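Local coordinates for conserved protein (Methanothermobacter thermautotrophicus, PDB 1I36), which is of unknown function but binds NADP and resembles the 3-hydroxyacid dehydrogenases in structure, so it may be an NADP-dependent oxidoreductase, at the interface of chains A and B. Numbering follows the deposited sequence. Chains: chain A/B, Conserved hypothetical protein MTH1747.

Contact 1: the interface of chains A and B. Residues chain A 234-239; chain B 175, 245.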
ATOM      1  N   ILE A 234       4.836  13.359  14.328  1.00 20.34           N
ATOM      2  CA  ILE A 234       5.862  12.320  14.563  1.00 22.43           C
ATOM      3  C   ILE A 234       7.181  12.715  13.867  1.00 21.89           C
ATOM      4  O   ILE A 234       7.304  13.817  13.346  1.00 20.38           O
ATOM      5  CB  ILE A 234       5.418  10.940  13.960  1.00 20.97           C
ATOM      6  CG1 ILE A 234       5.218  11.060  12.447  1.00 22.06           C
ATOM      7  CG2 ILE A 234       4.091  10.491  14.545  1.00 20.47           C
ATOM      8  CD1 ILE A 234       5.058   9.699  11.688  1.00 20.06           C
ATOM      9  N   ASP A 235       8.173  11.823  13.903  1.00 24.34           N
ATOM     10  CA  ASP A 235       9.452  12.031  13.186  1.00 26.04           C
ATOM     11  C   ASP A 235       9.292  11.049  12.015  1.00 24.56           C
ATOM     12  O   ASP A 235       9.634   9.869  12.129  1.00 23.05           O
ATOM     13  CB  ASP A 235      10.651  11.644  14.065  1.00 30.92           C
ATOM     14  CG  ASP A 235      10.844  12.610  15.245  1.00 37.29           C
ATOM     15  OD1 ASP A 235      10.381  13.765  15.152  1.00 36.27           O
ATOM     16  OD2 ASP A 235      11.444  12.213  16.273  1.00 43.71           O
ATOM     17  N   PRO A 236       8.745  11.527  10.883  1.00 23.25           N
ATOM     18  CA  PRO A 236       8.498  10.708   9.682  1.00 23.62           C
ATOM     19  C   PRO A 236       9.723  10.141   8.968  1.00 22.64           C
ATOM     20  O   PRO A 236      10.708  10.843   8.764  1.00 23.23           O
ATOM     21  CB  PRO A 236       7.676  11.648   8.791  1.00 22.30           C
ATOM     22  CG  PRO A 236       8.239  12.961   9.116  1.00 25.62           C
ATOM     23  CD  PRO A 236       8.473  12.946  10.609  1.00 23.45           C
ATOM     24  N   VAL A 237       9.619   8.866   8.576  1.00 21.84           N
ATOM     25  CA  VAL A 237      10.694   8.157   7.871  1.00 22.99           C
ATOM     26  C   VAL A 237      10.405   7.898   6.393  1.00 21.91           C
ATOM     27  O   VAL A 237      11.276   8.104   5.548  1.00 24.29           O
ATOM     28  CB  VAL A 237      10.945   6.805   8.527  1.00 25.30           C
ATOM     29  CG1 VAL A 237      11.956   5.992   7.703  1.00 26.72           C
ATOM     30  CG2 VAL A 237      11.422   7.023   9.965  1.00 26.43           C
ATOM     31  N   MET A 238       9.181   7.479   6.074  1.00 20.36           N
ATOM     32  CA  MET A 238       8.806   7.157   4.698  1.00 19.27           C
ATOM     33  C   MET A 238       8.734   8.289   3.656  1.00 21.47           C
ATOM     34  O   MET A 238       9.143   8.103   2.505  1.00 20.03           O
ATOM     35  CB  MET A 238       7.502   6.332   4.690  1.00 19.43           C
ATOM     36  CG  MET A 238       7.559   5.009   5.456  1.00 27.03           C
ATOM     37  SD  MET A 238       8.632   3.781   4.630  1.00 27.10           S
ATOM     38  CE  MET A 238       7.580   3.271   3.306  1.00 26.59           C
ATOM     39  N   PRO A 239       8.263   9.500   4.040  1.00 22.35           N
ATOM     40  CA  PRO A 239       8.195  10.566   3.026  1.00 20.50           C
ATOM     41  C   PRO A 239       9.524  10.898   2.301  1.00 23.56           C
ATOM     42  O   PRO A 239       9.502  11.303   1.142  1.00 24.20           O
ATOM     43  CB  PRO A 239       7.683  11.769   3.829  1.00 21.66           C
ATOM     44  CG  PRO A 239       6.865  11.128   4.931  1.00 21.04           C
ATOM     45  CD  PRO A 239       7.758   9.984   5.345  1.00 20.75           C
TER
ATOM     46  N   GLU B 175       3.473   3.617   9.873  1.00 18.94           N
ATOM     47  CA  GLU B 175       3.832   5.006  10.103  1.00 18.14           C
ATOM     48  C   GLU B 175       2.579   5.888  10.053  1.00 19.38           C
ATOM     49  O   GLU B 175       2.349   6.680  10.957  1.00 19.33           O
ATOM     50  CB  GLU B 175       4.891   5.484   9.118  1.00 19.37           C
ATOM     51  CG  GLU B 175       5.265   6.927   9.341  1.00 21.84           C
ATOM     52  CD  GLU B 175       6.603   7.276   8.794  1.00 21.10           C
ATOM     53  OE1 GLU B 175       6.710   7.550   7.582  1.00 21.08           O
ATOM     54  OE2 GLU B 175       7.552   7.333   9.594  1.00 21.65           O
ATOM     55  N   ILE B 245      11.823   1.639   9.242  1.00 25.03           N
ATOM     56  CA  ILE B 245      10.563   1.365   9.923  1.00 23.02           C
ATOM     57  C   ILE B 245      10.657   0.013  10.660  1.00 24.84           C
ATOM     58  O   ILE B 245      10.300  -0.106  11.837  1.00 25.58           O
ATOM     59  CB  ILE B 245       9.366   1.365   8.924  1.00 19.36           C
ATOM     60  CG1 ILE B 245       9.143   2.789   8.373  1.00 20.36           C
ATOM     61  CG2 ILE B 245       8.082   0.909   9.627  1.00 17.22           C
ATOM     62  CD1 ILE B 245       8.734   3.793   9.437  1.00 24.06           C
TER
HETATM   63  O   HOH W   1       8.110   6.951  12.090  1.00 26.54           O
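The N-terminal end of helix 238-249 of chain A is capped across the dimer interface by B:Glu175, which stands on the long helix 154-182 of its own chain and meets the loop A:Ile234 to A:Val237. Both carboxylate oxygens are used. OE2 of B:Glu175 accepts the backbone N-H of A:Val237 at 2.8 Å, measured to its N, and OE1 of B:Glu175 accepts that of A:Met238 at 2.9 Å from N. Each donor comes to the syn side of its oxygen, 17° and 18° out of the carboxylate plane, so the paired bonds fix the group's rotation. A glutamate suits the place because its chain runs outward, CG anti to the backbone N (chi1 180°), far enough to present two oxygens to successive amides; the helix end would probably favour its negative charge. A water lies 2.6 Å from OE2 of B:Glu175 and leads on to the backbone O of A:Asp235. Lower down the chain, CD1 of A:Ile234 packs 3.6 Å from CG of B:Glu175. Beside the carboxylate, B:Ile245 sets CD1 against CB of A:Val237 and CG1 3.9 Å from SD of A:Met238, whose bent, flexible thioether fits an aliphatic neighbour. Replacing this glutamate by alanine is likely to leave both amides without their acceptors and A:Ile234 without its methylene partner. The site thus ties a helix start of one subunit to the long helix of the other.

Contact 2: the interface of chains A and B. Residues chain A 176, 192-193, 196-197; chain B 161-162, 165-166.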
ATOM      1  N   THR A 176       8.461  -1.056  -7.446  1.00 18.71           N
ATOM      2  CA  THR A 176       8.332  -2.513  -7.570  1.00 21.29           C
ATOM      3  C   THR A 176       8.132  -2.931  -9.035  1.00 22.70           C
ATOM      4  O   THR A 176       8.808  -3.848  -9.516  1.00 21.26           O
ATOM      5  CB  THR A 176       7.160  -3.044  -6.725  1.00 21.26           C
ATOM      6  OG1 THR A 176       7.467  -2.855  -5.350  1.00 19.75           O
ATOM      7  CG2 THR A 176       6.922  -4.549  -6.963  1.00 21.11           C
ATOM      8  N   MET A 192       0.246 -11.672  -9.552  1.00 24.98           N
ATOM      9  CA  MET A 192       0.478 -12.281  -8.247  1.00 24.69           C
ATOM     10  C   MET A 192      -0.081 -11.361  -7.186  1.00 23.27           C
ATOM     11  O   MET A 192      -0.650 -11.834  -6.217  1.00 22.56           O
ATOM     12  CB  MET A 192       1.960 -12.597  -7.996  1.00 25.52           C
ATOM     13  CG  MET A 192       2.442 -13.857  -8.725  1.00 29.65           C
ATOM     14  SD  MET A 192       1.327 -15.322  -8.610  1.00 35.54           S
ATOM     15  CE  MET A 192       0.633 -15.226 -10.150  1.00 31.05           C
ATOM     16  N   LEU A 193       0.054 -10.049  -7.373  1.00 27.59           N
ATOM     17  CA  LEU A 193      -0.511  -9.092  -6.400  1.00 29.14           C
ATOM     18  C   LEU A 193      -2.046  -9.152  -6.324  1.00 33.53           C
ATOM     19  O   LEU A 193      -2.623  -9.076  -5.242  1.00 33.87           O
ATOM     20  CB  LEU A 193      -0.055  -7.669  -6.697  1.00 28.65           C
ATOM     21  CG  LEU A 193       1.396  -7.358  -6.322  1.00 26.66           C
ATOM     22  CD1 LEU A 193       1.815  -6.073  -6.977  1.00 28.77           C
ATOM     23  CD2 LEU A 193       1.570  -7.296  -4.808  1.00 28.60           C
ATOM     24  N   THR A 196      -3.362 -11.965  -4.392  1.00 59.29           N
ATOM     25  CA  THR A 196      -3.172 -11.806  -2.940  1.00 61.59           C
ATOM     26  C   THR A 196      -3.864 -10.576  -2.333  1.00 63.15           C
ATOM     27  O   THR A 196      -4.361 -10.648  -1.210  1.00 63.48           O
ATOM     28  CB  THR A 196      -1.657 -11.780  -2.529  1.00 62.55           C
ATOM     29  OG1 THR A 196      -1.520 -11.216  -1.218  1.00 64.04           O
ATOM     30  CG2 THR A 196      -0.833 -10.944  -3.478  1.00 61.76           C
ATOM     31  N   GLU A 197      -3.869  -9.448  -3.047  1.00 64.80           N
ATOM     32  CA  GLU A 197      -4.503  -8.219  -2.547  1.00 65.75           C
ATOM     33  C   GLU A 197      -6.013  -8.174  -2.833  1.00 67.78           C
ATOM     34  O   GLU A 197      -6.624  -7.101  -2.841  1.00 66.62           O
ATOM     35  CB  GLU A 197      -3.817  -6.965  -3.115  1.00 65.10           C
ATOM     36  CG  GLU A 197      -2.298  -6.901  -2.903  1.00 65.39           C
ATOM     37  CD  GLU A 197      -1.871  -7.180  -1.464  1.00 65.60           C
ATOM     38  OE1 GLU A 197      -1.615  -8.362  -1.129  1.00 65.13           O
ATOM     39  OE2 GLU A 197      -1.773  -6.216  -0.677  1.00 65.30           O
TER
ATOM     40  N   LEU B 161       9.571  -9.756  -5.328  1.00 19.41           N
ATOM     41  CA  LEU B 161       9.002  -8.467  -5.711  1.00 19.63           C
ATOM     42  C   LEU B 161       7.627  -8.250  -5.107  1.00 21.37           C
ATOM     43  O   LEU B 161       7.304  -7.135  -4.723  1.00 22.80           O
ATOM     44  CB  LEU B 161       8.932  -8.301  -7.231  1.00 19.40           C
ATOM     45  CG  LEU B 161      10.272  -8.100  -7.948  1.00 18.48           C
ATOM     46  CD1 LEU B 161      10.155  -8.358  -9.423  1.00 20.46           C
ATOM     47  CD2 LEU B 161      10.802  -6.735  -7.701  1.00 23.81           C
ATOM     48  N   ARG B 162       6.797  -9.285  -5.066  1.00 21.16           N
ATOM     49  CA  ARG B 162       5.487  -9.155  -4.467  1.00 23.78           C
ATOM     50  C   ARG B 162       5.652  -8.879  -2.966  1.00 27.25           C
ATOM     51  O   ARG B 162       5.027  -7.960  -2.418  1.00 27.44           O
ATOM     52  CB  ARG B 162       4.627 -10.403  -4.656  1.00 25.70           C
ATOM     53  CG  ARG B 162       3.343 -10.312  -3.837  1.00 29.65           C
ATOM     54  CD  ARG B 162       2.400 -11.452  -4.045  1.00 35.86           C
ATOM     55  NE  ARG B 162       2.701 -12.609  -3.213  1.00 39.72           N
ATOM     56  CZ  ARG B 162       1.944 -13.706  -3.163  1.00 42.87           C
ATOM     57  NH1 ARG B 162       0.831 -13.798  -3.900  1.00 44.83           N
ATOM     58  NH2 ARG B 162       2.282 -14.708  -2.363  1.00 43.26           N
ATOM     59  N   TYR B 165       6.765  -5.364  -2.126  1.00 22.52           N
ATOM     60  CA  TYR B 165       5.658  -4.419  -2.160  1.00 22.79           C
ATOM     61  C   TYR B 165       4.815  -4.533  -0.900  1.00 21.77           C
ATOM     62  O   TYR B 165       4.551  -3.521  -0.233  1.00 24.05           O
ATOM     63  CB  TYR B 165       4.802  -4.653  -3.405  1.00 21.16           C
ATOM     64  CG  TYR B 165       3.544  -3.828  -3.426  1.00 20.35           C
ATOM     65  CD1 TYR B 165       3.557  -2.522  -3.916  1.00 19.76           C
ATOM     66  CD2 TYR B 165       2.341  -4.345  -2.940  1.00 20.59           C
ATOM     67  CE1 TYR B 165       2.399  -1.739  -3.919  1.00 19.11           C
ATOM     68  CE2 TYR B 165       1.174  -3.565  -2.936  1.00 21.98           C
ATOM     69  CZ  TYR B 165       1.225  -2.263  -3.427  1.00 21.41           C
ATOM     70  OH  TYR B 165       0.095  -1.480  -3.402  1.00 24.75           O
ATOM     71  N   THR B 166       4.397  -5.751  -0.560  1.00 19.92           N
ATOM     72  CA  THR B 166       3.563  -5.954   0.611  1.00 21.50           C
ATOM     73  C   THR B 166       4.252  -5.522   1.921  1.00 24.33           C
ATOM     74  O   THR B 166       3.579  -4.949   2.800  1.00 24.11           O
ATOM     75  CB  THR B 166       3.030  -7.400   0.690  1.00 24.48           C
ATOM     76  OG1 THR B 166       4.121  -8.310   0.850  1.00 28.93           O
ATOM     77  CG2 THR B 166       2.293  -7.748  -0.565  1.00 21.29           C
TER
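Helix 154-182 of chain B lies against helix 186-194 of chain A and the loop that follows it, and B:Arg162 runs along this seam. Its CB carries CG anti to the backbone N (chi1 171°), directing the chain outward from the helix. CG of B:Arg162 then rests 3.6 Å from CD2 of A:Leu193, the two side chains sliding past each other in opposite directions. CD comes next to CG2 of A:Thr196, a residue that is poorly ordered, and the chain bends about its CG-CD bond (chi3 85°). NE and CZ of B:Arg162 pass the same methyl, each 3.9 Å from CG2 of A:Thr196. At the tip, NH1 of B:Arg162 makes a weak hydrogen bond to the backbone O of A:Met192, 3.4 Å away, which lies at the edge of the guanidinium group and in its plane. NH1 of B:Arg162 is also 3.3 Å from CG2 of A:Thr196, a detail made less certain by that residue's disorder. Arginine suits the place because its methylenes can pack on leucine while its end serves a carbonyl near the close of a helix.

One turn on, CD2 of the B:Tyr165 ring meets the CD2 methyl of A:Leu193 at 3.6 Å; the methyl lies out of the ring plane and past that rim. This methyl thus touches both B:Arg162 and B:Tyr165. On the other flank A:Thr176, compact enough for close helix packing, puts its methyl CG2 3.4 Å from the backbone O of B:Leu161, with OG1 beside CB of B:Tyr165. In the fold, this is a helix-against-helix seam in the C-terminal helical part, where the first half of the long helix meets the partner's long helix and its shorter neighbour.

Contact 1 and contact 2 lie about 22 Å apart, measured between the centres of their C-alpha atoms, and both draw on helix 154-182. Contact 1 uses its later part in chain B, whereas contact 2 uses its earlier part there together with the later part of the chain A copy. The long helix of chain B thus serves both contacts; by the two-fold symmetry, that of chain A also enters the twin of contact 1. Contact 1 supplies directed polar bonds, and contact 2 mainly apolar packing. Together they join the helical regions, leaving the NADP-binding domains at the outer ends of a dimer that is plausibly the biological form.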